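Local coordinates for Mlr6093 protein (Mesorhizobium loti, PDB 2QJ8) that probably works as a zinc-dependent hydrolase of the succinylglutamate desuccinylase/aspartoacylase family, probably cleaving amide or ester bonds, at residues A[20-25]-A[124-129]; A[52-57]-A[85-90]; A[100-105]-A[117-122]. One frame throughout, in Å; residues are numbered along the deposited sequence.

Contact 1 of 3, residues A[20-25]-A[124-129]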
loop_
_atom_site.group_PDB
_atom_site.type_symbol
_atom_site.label_atom_id
_atom_site.label_comp_id
_atom_site.label_asym_id
_atom_site.label_seq_id
_atom_site.Cartn_x
_atom_site.Cartn_y
_atom_site.Cartn_z
ATOM N N GLY A 20 -1.507 28.841 -10.368
ATOM C CA GLY A 20 -2.887 29.243 -10.281
ATOM C C GLY A 20 -3.755 28.021 -10.222
ATOM O O GLY A 20 -3.381 27.022 -9.586
ATOM N N HIS A 21 -4.923 28.095 -10.830
ATOM C CA HIS A 21 -5.867 26.968 -10.830
ATOM C C HIS A 21 -6.594 26.777 -12.138
ATOM O O HIS A 21 -6.759 27.725 -12.905
ATOM C CB HIS A 21 -6.924 27.177 -9.755
ATOM C CG HIS A 21 -6.363 27.268 -8.378
ATOM N ND1 HIS A 21 -5.872 28.440 -7.859
ATOM C CD2 HIS A 21 -6.183 26.326 -7.425
ATOM C CE1 HIS A 21 -5.406 28.218 -6.648
ATOM N NE2 HIS A 21 -5.595 26.945 -6.357
ATOM N N LEU A 22 -7.015 25.526 -12.355
ATOM C CA LEU A 22 -7.916 25.125 -13.435
ATOM C C LEU A 22 -9.273 24.944 -12.755
ATOM O O LEU A 22 -9.446 24.063 -11.898
ATOM C CB LEU A 22 -7.448 23.825 -14.095
ATOM C CG LEU A 22 -8.359 23.161 -15.150
ATOM C CD1 LEU A 22 -8.705 24.105 -16.306
ATOM C CD2 LEU A 22 -7.630 21.919 -15.678
ATOM N N VAL A 23 -10.243 25.756 -13.166
ATOM C CA VAL A 23 -11.558 25.751 -12.584
ATOM C C VAL A 23 -12.457 24.833 -13.385
ATOM O O VAL A 23 -12.587 25.000 -14.591
ATOM C CB VAL A 23 -12.112 27.182 -12.473
ATOM C CG1 VAL A 23 -13.519 27.173 -11.913
ATOM C CG2 VAL A 23 -11.156 28.024 -11.571
ATOM N N VAL A 24 -12.992 23.812 -12.706
ATOM C CA VAL A 24 -13.916 22.857 -13.289
ATOM C C VAL A 24 -15.270 23.348 -12.812
ATOM O O VAL A 24 -15.530 23.292 -11.616
ATOM C CB VAL A 24 -13.636 21.418 -12.808
ATOM C CG1 VAL A 24 -14.566 20.424 -13.513
ATOM C CG2 VAL A 24 -12.175 21.069 -13.034
ATOM N N PRO A 25 -16.138 23.834 -13.725
ATOM C CA PRO A 25 -17.433 24.369 -13.282
ATOM C C PRO A 25 -18.294 23.396 -12.491
ATOM O O PRO A 25 -18.108 22.182 -12.553
ATOM C CB PRO A 25 -18.134 24.736 -14.598
ATOM C CG PRO A 25 -17.040 24.947 -15.540
ATOM C CD PRO A 25 -16.004 23.936 -15.188
ATOM N N ASP A 124 -13.052 17.149 -19.395
ATOM C CA ASP A 124 -13.377 18.235 -20.318
ATOM C C ASP A 124 -12.544 19.511 -20.113
ATOM O O ASP A 124 -12.116 20.100 -21.102
ATOM C CB ASP A 124 -14.859 18.553 -20.225
ATOM C CG ASP A 124 -15.275 19.666 -21.156
ATOM O OD1 ASP A 124 -15.276 19.469 -22.379
ATOM O OD2 ASP A 124 -15.578 20.746 -20.640
ATOM N N ALA A 125 -12.290 19.894 -18.847
ATOM C CA ALA A 125 -11.504 21.072 -18.498
ATOM C C ALA A 125 -10.058 20.930 -18.928
ATOM O O ALA A 125 -9.498 21.869 -19.479
ATOM C CB ALA A 125 -11.551 21.332 -16.969
ATOM N N ILE A 126 -9.468 19.759 -18.674
ATOM C CA ILE A 126 -8.083 19.447 -19.054
ATOM C C ILE A 126 -7.951 19.400 -20.580
ATOM O O ILE A 126 -6.964 19.897 -21.145
ATOM C CB ILE A 126 -7.608 18.095 -18.405
ATOM C CG1 ILE A 126 -7.497 18.250 -16.875
ATOM C CG2 ILE A 126 -6.274 17.632 -18.981
ATOM C CD1 ILE A 126 -7.459 16.923 -16.108
ATOM N N SER A 127 -8.943 18.798 -21.216
ATOM C CA SER A 127 -9.005 18.636 -22.666
ATOM C C SER A 127 -9.196 19.933 -23.434
ATOM O O SER A 127 -8.640 20.077 -24.521
ATOM C CB SER A 127 -10.105 17.642 -23.050
ATOM O OG SER A 127 -9.861 16.376 -22.439
ATOM N N ARG A 128 -9.981 20.860 -22.892
ATOM C CA ARG A 128 -10.175 22.158 -23.530
ATOM C C ARG A 128 -9.049 23.172 -23.269
ATOM O O ARG A 128 -8.676 23.917 -24.184
ATOM C CB ARG A 128 -11.550 22.730 -23.182
ATOM C CG ARG A 128 -12.653 22.032 -23.936
ATOM C CD ARG A 128 -14.024 22.250 -23.364
ATOM N NE ARG A 128 -14.420 23.660 -23.309
ATOM C CZ ARG A 128 -15.551 24.118 -22.748
ATOM N NH1 ARG A 128 -16.414 23.279 -22.186
ATOM N NH2 ARG A 128 -15.824 25.432 -22.742
ATOM N N LEU A 129 -8.472 23.157 -22.065
ATOM C CA LEU A 129 -7.478 24.153 -21.654
ATOM C C LEU A 129 -6.007 23.778 -21.667
ATOM O O LEU A 129 -5.160 24.667 -21.795
ATOM C CB LEU A 129 -7.845 24.662 -20.256
ATOM C CG LEU A 129 -9.170 25.438 -20.294
ATOM C CD1 LEU A 129 -9.903 25.355 -19.017
ATOM C CD2 LEU A 129 -8.881 26.887 -20.718
#
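L22 reaches out from its strand and lies over one face of the 124-129 helix, where A125, I126 and L129 receive it. Its CG, anti to the backbone N (chi1 173°), comes within 4.1 Å of A125 CB. Of the two methyls, CD1 meets A125 CB at 4.0 Å and goes on to L129 CD1, a pair modelled at 3.2 Å, tighter than normal van der Waals contact and doubtful in detail. CD2 rests 3.9 Å from I126 CG1, the leucine and isoleucine side chains crossing at about a right angle. A125 CB also takes V24 CG2 at 4.0 Å, so this small residue lets the strand come close to the helix. The side chains meet through carbon atoms alone, though L22 CD1 also lies beside the carbonyl oxygen of A125. Charge appears within the helix, one turn apart: R128 NH1 forms a salt bridge with D124 OD2 on its syn lone pair at 3.1 Å, with the oxygen tilted 29° from the guanidinium plane.

Strand and helix run at 123° to each other. Strand 16-24 lies between strands 7-8 and 33-42, antiparallel to both. Helix 118-129 lies against strand 16-24, and L22 packs between L8, V37 and that helix.

Contact 2 of 3, residues A[52-57]-A[85-90]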
loop_
_atom_site.group_PDB
_atom_site.type_symbol
_atom_site.label_atom_id
_atom_site.label_comp_id
_atom_site.label_asym_id
_atom_site.label_seq_id
_atom_site.Cartn_x
_atom_site.Cartn_y
_atom_site.Cartn_z
ATOM N N GLY A 52 -0.341 14.118 -12.324
ATOM C CA GLY A 52 -0.321 13.133 -11.229
ATOM C C GLY A 52 -1.716 12.993 -10.662
ATOM O O GLY A 52 -2.602 13.775 -10.988
ATOM N N GLY A 53 -1.917 12.003 -9.811
ATOM C CA GLY A 53 -3.156 11.905 -9.051
ATOM C C GLY A 53 -4.435 11.608 -9.776
ATOM O O GLY A 53 -5.477 12.054 -9.346
ATOM N N ASN A 54 -4.360 10.881 -10.889
ATOM C CA ASN A 54 -5.575 10.396 -11.550
ATOM C C ASN A 54 -6.309 9.456 -10.598
ATOM O O ASN A 54 -7.530 9.378 -10.645
ATOM C CB ASN A 54 -5.270 9.638 -12.849
ATOM C CG ASN A 54 -6.535 9.047 -13.475
ATOM O OD1 ASN A 54 -7.323 9.773 -14.046
ATOM N ND2 ASN A 54 -6.729 7.729 -13.360
ATOM N N HIS A 55 -5.547 8.708 -9.784
ATOM C CA HIS A 55 -6.115 7.815 -8.776
ATOM C C HIS A 55 -5.745 8.313 -7.405
ATOM O O HIS A 55 -4.682 8.850 -7.221
ATOM C CB HIS A 55 -5.646 6.389 -8.977
ATOM C CG HIS A 55 -6.074 5.799 -10.282
ATOM N ND1 HIS A 55 -7.396 5.516 -10.579
ATOM C CD2 HIS A 55 -5.354 5.405 -11.356
ATOM C CE1 HIS A 55 -7.461 5.006 -11.799
ATOM N NE2 HIS A 55 -6.237 4.912 -12.283
ATOM N N GLY A 56 -6.601 8.099 -6.427
ATOM C CA GLY A 56 -6.360 8.660 -5.099
ATOM C C GLY A 56 -5.508 7.966 -4.045
ATOM O O GLY A 56 -5.177 8.561 -3.001
ATOM N N ASN A 57 -5.124 6.741 -4.319
ATOM C CA ASN A 57 -4.327 5.977 -3.375
ATOM C C ASN A 57 -2.825 5.883 -3.784
ATOM O O ASN A 57 -2.139 4.951 -3.382
ATOM C CB ASN A 57 -5.027 4.610 -3.120
ATOM C CG ASN A 57 -5.517 3.885 -4.432
ATOM O OD1 ASN A 57 -5.126 4.227 -5.566
ATOM N ND2 ASN A 57 -6.354 2.849 -4.243
ATOM N N PRO A 85 -0.261 18.472 -10.268
ATOM C CA PRO A 85 0.117 17.334 -9.415
ATOM C C PRO A 85 -0.957 16.372 -8.993
ATOM O O PRO A 85 -0.635 15.196 -8.871
ATOM C CB PRO A 85 0.841 17.998 -8.193
ATOM C CG PRO A 85 1.300 19.310 -8.742
ATOM C CD PRO A 85 0.099 19.727 -9.579
ATOM N N GLU A 86 -2.205 16.837 -8.847
ATOM C CA GLU A 86 -3.348 15.993 -8.488
ATOM C C GLU A 86 -4.530 16.368 -9.363
ATOM O O GLU A 86 -5.266 17.303 -9.040
ATOM C CB GLU A 86 -3.783 16.167 -7.017
ATOM C CG GLU A 86 -2.751 15.851 -5.961
ATOM C CD GLU A 86 -1.937 17.035 -5.505
ATOM O OE1 GLU A 86 -2.525 18.096 -5.155
ATOM O OE2 GLU A 86 -0.697 16.897 -5.420
ATOM N N ILE A 87 -4.722 15.648 -10.463
ATOM C CA ILE A 87 -5.861 15.894 -11.332
ATOM C C ILE A 87 -7.180 15.395 -10.717
ATOM O O ILE A 87 -8.241 15.848 -11.145
ATOM C CB ILE A 87 -5.696 15.344 -12.803
ATOM C CG1 ILE A 87 -5.634 13.797 -12.861
ATOM C CG2 ILE A 87 -4.549 16.014 -13.480
ATOM C CD1 ILE A 87 -5.502 13.168 -14.288
ATOM N N ASN A 88 -7.140 14.486 -9.726
ATOM C CA ASN A 88 -8.368 13.969 -9.099
ATOM C C ASN A 88 -8.325 14.190 -7.573
ATOM O O ASN A 88 -8.193 13.219 -6.805
ATOM C CB ASN A 88 -8.567 12.482 -9.460
ATOM C CG ASN A 88 -9.980 11.976 -9.181
ATOM O OD1 ASN A 88 -10.742 12.589 -8.448
ATOM N ND2 ASN A 88 -10.302 10.820 -9.731
ATOM N N PRO A 89 -8.430 15.460 -7.127
ATOM C CA PRO A 89 -8.396 15.756 -5.676
ATOM C C PRO A 89 -9.444 15.076 -4.861
ATOM O O PRO A 89 -9.191 14.757 -3.724
ATOM C CB PRO A 89 -8.560 17.287 -5.615
ATOM C CG PRO A 89 -9.117 17.689 -6.906
ATOM C CD PRO A 89 -8.587 16.701 -7.914
ATOM N N LEU A 90 -10.635 14.872 -5.422
ATOM C CA LEU A 90 -11.671 14.152 -4.724
ATOM C C LEU A 90 -11.222 12.741 -4.329
ATOM O O LEU A 90 -11.387 12.358 -3.180
ATOM C CB LEU A 90 -12.918 14.078 -5.584
ATOM C CG LEU A 90 -13.718 15.344 -5.788
ATOM C CD1 LEU A 90 -14.805 15.053 -6.802
ATOM C CD2 LEU A 90 -14.329 15.798 -4.466
HETATM O O HOH W 1 -9.690 7.980 -11.281
#
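The carbonyl oxygen of N54 is gripped twice, by the side-chain amide of N88 and by a water. N88 ND2 donates over 3.3 Å to N54 O, approaching from above the carbonyl plane; the water gives it a shorter bond of 2.7 Å and also accepts weakly from ND2, closing a small triangle. N88 CG, anti to its own backbone N (chi1 -164°), is set 3.9 Å from N54 O. T99 OG1 is a further partner of ND2, and N88 OD1 caps A91 N at the start of helix 89-94, so one asparagine ties the 52-57 loop to a helix end.

Closer to the strand ends the backbones pair directly. I87 N points almost straight at G52 O, 2.9 Å away with an angle of 169° at the hydrogen, whereas N88 N makes a weak bond to G53 O. Glycine at 53 suits this closeness: its phi is positive, and a CB would clash with E86 CA. The side chain of E86 turns away to a salt bridge with R66.

I87 supplies the apolar part. Its CG1 lies 3.6 Å from N54 CA, and CD1 goes on to N54 CB at 3.8 Å. An alanine here would probably open a gap beside CA and CB of N54, where CG1 and CD1 had packed, and thin the packing against I126 of helix 118-129.

The Gly-Gly-Asn-His-Gly-Asn run of 52-57, following strand 47-52, is consistent with the zinc-site loop of M14-type aspartoacylases, where the histidine corresponding to H55 is probably a metal ligand.

Contact 3 of 3, residues A[100-105]-A[117-122]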
loop_
_atom_site.group_PDB
_atom_site.type_symbol
_atom_site.label_atom_id
_atom_site.label_comp_id
_atom_site.label_asym_id
_atom_site.label_seq_id
_atom_site.Cartn_x
_atom_site.Cartn_y
_atom_site.Cartn_z
ATOM N N PRO A 100 -14.839 9.488 -6.002
ATOM C CA PRO A 100 -15.885 9.024 -5.102
ATOM C C PRO A 100 -17.308 9.508 -5.413
ATOM O O PRO A 100 -18.260 8.804 -5.070
ATOM C CB PRO A 100 -15.423 9.554 -3.743
ATOM C CG PRO A 100 -14.588 10.724 -4.054
ATOM C CD PRO A 100 -13.878 10.363 -5.304
ATOM N N ILE A 101 -17.461 10.663 -6.064
ATOM C CA ILE A 101 -18.808 11.193 -6.354
ATOM C C ILE A 101 -19.569 10.399 -7.408
ATOM O O ILE A 101 -20.736 10.038 -7.192
ATOM C CB ILE A 101 -18.759 12.689 -6.770
ATOM C CG1 ILE A 101 -18.315 13.535 -5.566
ATOM C CG2 ILE A 101 -20.123 13.185 -7.250
ATOM C CD1 ILE A 101 -18.244 15.006 -5.858
ATOM N N ASP A 102 -18.909 10.134 -8.539
ATOM C CA ASP A 102 -19.541 9.429 -9.678
ATOM C C ASP A 102 -19.064 7.990 -9.917
ATOM O O ASP A 102 -19.607 7.312 -10.785
ATOM C CB ASP A 102 -19.452 10.278 -10.974
ATOM C CG ASP A 102 -18.039 10.557 -11.429
ATOM O OD1 ASP A 102 -17.086 10.150 -10.764
ATOM O OD2 ASP A 102 -17.877 11.243 -12.455
ATOM N N GLY A 103 -18.046 7.548 -9.179
ATOM C CA GLY A 103 -17.486 6.198 -9.319
ATOM C C GLY A 103 -16.621 5.984 -10.550
ATOM O O GLY A 103 -16.133 4.873 -10.751
ATOM N N LYS A 104 -16.353 7.040 -11.335
ATOM C CA LYS A 104 -15.649 6.899 -12.606
ATOM C C LYS A 104 -14.153 7.087 -12.483
ATOM O O LYS A 104 -13.638 7.849 -11.651
ATOM C CB LYS A 104 -16.216 7.855 -13.678
ATOM C CG LYS A 104 -17.729 7.726 -13.902
ATOM C CD LYS A 104 -18.314 8.712 -14.933
ATOM C CE LYS A 104 -19.812 8.472 -15.064
ATOM N NZ LYS A 104 -20.541 9.518 -15.844
ATOM N N ASN A 105 -13.455 6.340 -13.315
ATOM C CA ASN A 105 -12.008 6.421 -13.481
ATOM C C ASN A 105 -11.831 7.543 -14.478
ATOM O O ASN A 105 -12.205 7.432 -15.654
ATOM C CB ASN A 105 -11.475 5.076 -13.970
ATOM C CG ASN A 105 -9.994 5.078 -14.321
ATOM O OD1 ASN A 105 -9.292 6.097 -14.319
ATOM N ND2 ASN A 105 -9.501 3.890 -14.589
ATOM N N SER A 117 -21.048 14.168 -15.525
ATOM C CA SER A 117 -20.747 14.034 -14.097
ATOM C C SER A 117 -19.362 14.665 -13.749
ATOM O O SER A 117 -18.606 15.036 -14.646
ATOM C CB SER A 117 -20.746 12.559 -13.752
ATOM O OG SER A 117 -19.692 11.968 -14.472
ATOM N N VAL A 118 -19.001 14.741 -12.464
ATOM C CA VAL A 118 -17.742 15.434 -12.060
ATOM C C VAL A 118 -16.492 14.938 -12.800
ATOM O O VAL A 118 -15.744 15.753 -13.299
ATOM C CB VAL A 118 -17.503 15.503 -10.503
ATOM C CG1 VAL A 118 -17.239 14.112 -9.889
ATOM C CG2 VAL A 118 -16.353 16.476 -10.192
ATOM N N SER A 119 -16.288 13.626 -12.907
ATOM C CA SER A 119 -15.120 13.075 -13.638
ATOM C C SER A 119 -15.044 13.553 -15.094
ATOM O O SER A 119 -13.968 13.912 -15.586
ATOM C CB SER A 119 -15.105 11.550 -13.622
ATOM O OG SER A 119 -15.239 11.081 -12.299
ATOM N N GLU A 120 -16.204 13.599 -15.733
ATOM C CA GLU A 120 -16.353 14.052 -17.121
ATOM C C GLU A 120 -16.077 15.548 -17.289
ATOM O O GLU A 120 -15.497 15.951 -18.306
ATOM C CB GLU A 120 -17.760 13.738 -17.632
ATOM C CG GLU A 120 -18.149 12.266 -17.577
ATOM C CD GLU A 120 -19.533 12.070 -18.081
ATOM O OE1 GLU A 120 -19.701 11.965 -19.312
ATOM O OE2 GLU A 120 -20.460 12.007 -17.251
ATOM N N ARG A 121 -16.495 16.367 -16.307
ATOM C CA ARG A 121 -16.190 17.813 -16.327
ATOM C C ARG A 121 -14.698 18.080 -16.082
ATOM O O ARG A 121 -14.139 19.009 -16.677
ATOM C CB ARG A 121 -17.050 18.611 -15.332
ATOM C CG ARG A 121 -18.558 18.473 -15.572
ATOM C CD ARG A 121 -19.396 19.536 -14.827
ATOM N NE ARG A 121 -19.209 19.506 -13.377
ATOM C CZ ARG A 121 -19.720 18.602 -12.545
ATOM N NH1 ARG A 121 -20.460 17.607 -12.983
ATOM N NH2 ARG A 121 -19.484 18.697 -11.248
ATOM N N ILE A 122 -14.055 17.282 -15.217
ATOM C CA ILE A 122 -12.607 17.414 -14.993
ATOM C C ILE A 122 -11.856 17.113 -16.290
ATOM O O ILE A 122 -10.979 17.887 -16.685
ATOM C CB ILE A 122 -12.070 16.508 -13.847
ATOM C CG1 ILE A 122 -12.681 16.949 -12.494
ATOM C CG2 ILE A 122 -10.465 16.583 -13.775
ATOM C CD1 ILE A 122 -12.580 15.937 -11.397
#
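D102 and S119 form the tight centre of this contact, the aspartate closing an Asx turn in its own loop while it reaches the first turn of helix 118-129. In the turn, D102 OD1 accepts from K104 N at 3.2 Å. Across the contact, S119 N donates to D102 OD2 at 2.9 Å, meeting it from above the carboxylate plane. S119 OG straddles the same group, 2.6 Å from both D102 OD1 and OD2, and is also hydrogen-bonded to T99 OG1. With chi1 at 62°, D102 CG sits between its own backbone N and carbonyl carbon. The bond from S119 N places the carboxylate at the helix start, where the N-terminal end of the dipole would probably favour its negative charge. S117 OG closes in on D102 OD2 as well, at 2.8 Å.

Beside this polar knot I101 CB packs on V118 CG1 at 3.8 Å, the two side chains crossing at about a right angle, with L90 of helix 89-94 touching both. V118 N is taken by D29 OD2, so a different aspartate serves the neighbouring amide.

The other flank is the more solvent-exposed. K104 runs out extended past S117, and its NZ forms a salt bridge with E120 OE2 at 2.9 Å, weak as a hydrogen bond. E120 also turns back on its own helix start. S117 OG makes no capping bond to the helix, but E120 OE2 accepts from S117 N at 2.8 Å, one of the two bonds of a capping box.

Helix 118-129 serves two of the three: its start belongs to contact 3 and its end to contact 1, their centres about 14 Å apart. V24 CG1 of the strand lies 3.5 Å from R121 C, and P25, the residue just past the strand, puts its O 3.0 Å from R121 NE, a probable hydrogen bond. Contact 2 also meets this helix, with I87 CG2 4.0 Å from I126 CD1 and I87 O 3.5 Å from I122 CG2. Centres of contacts 2 and 3 are about 12 Å apart; N54 ND2 and N105 OD1, at 3.2 Å, probably bond. Contact 2 carries H55, in the likely zinc-site loop, so contact 3 borders that region through N105, whereas contact 1 is tied to the others through helix 118-129.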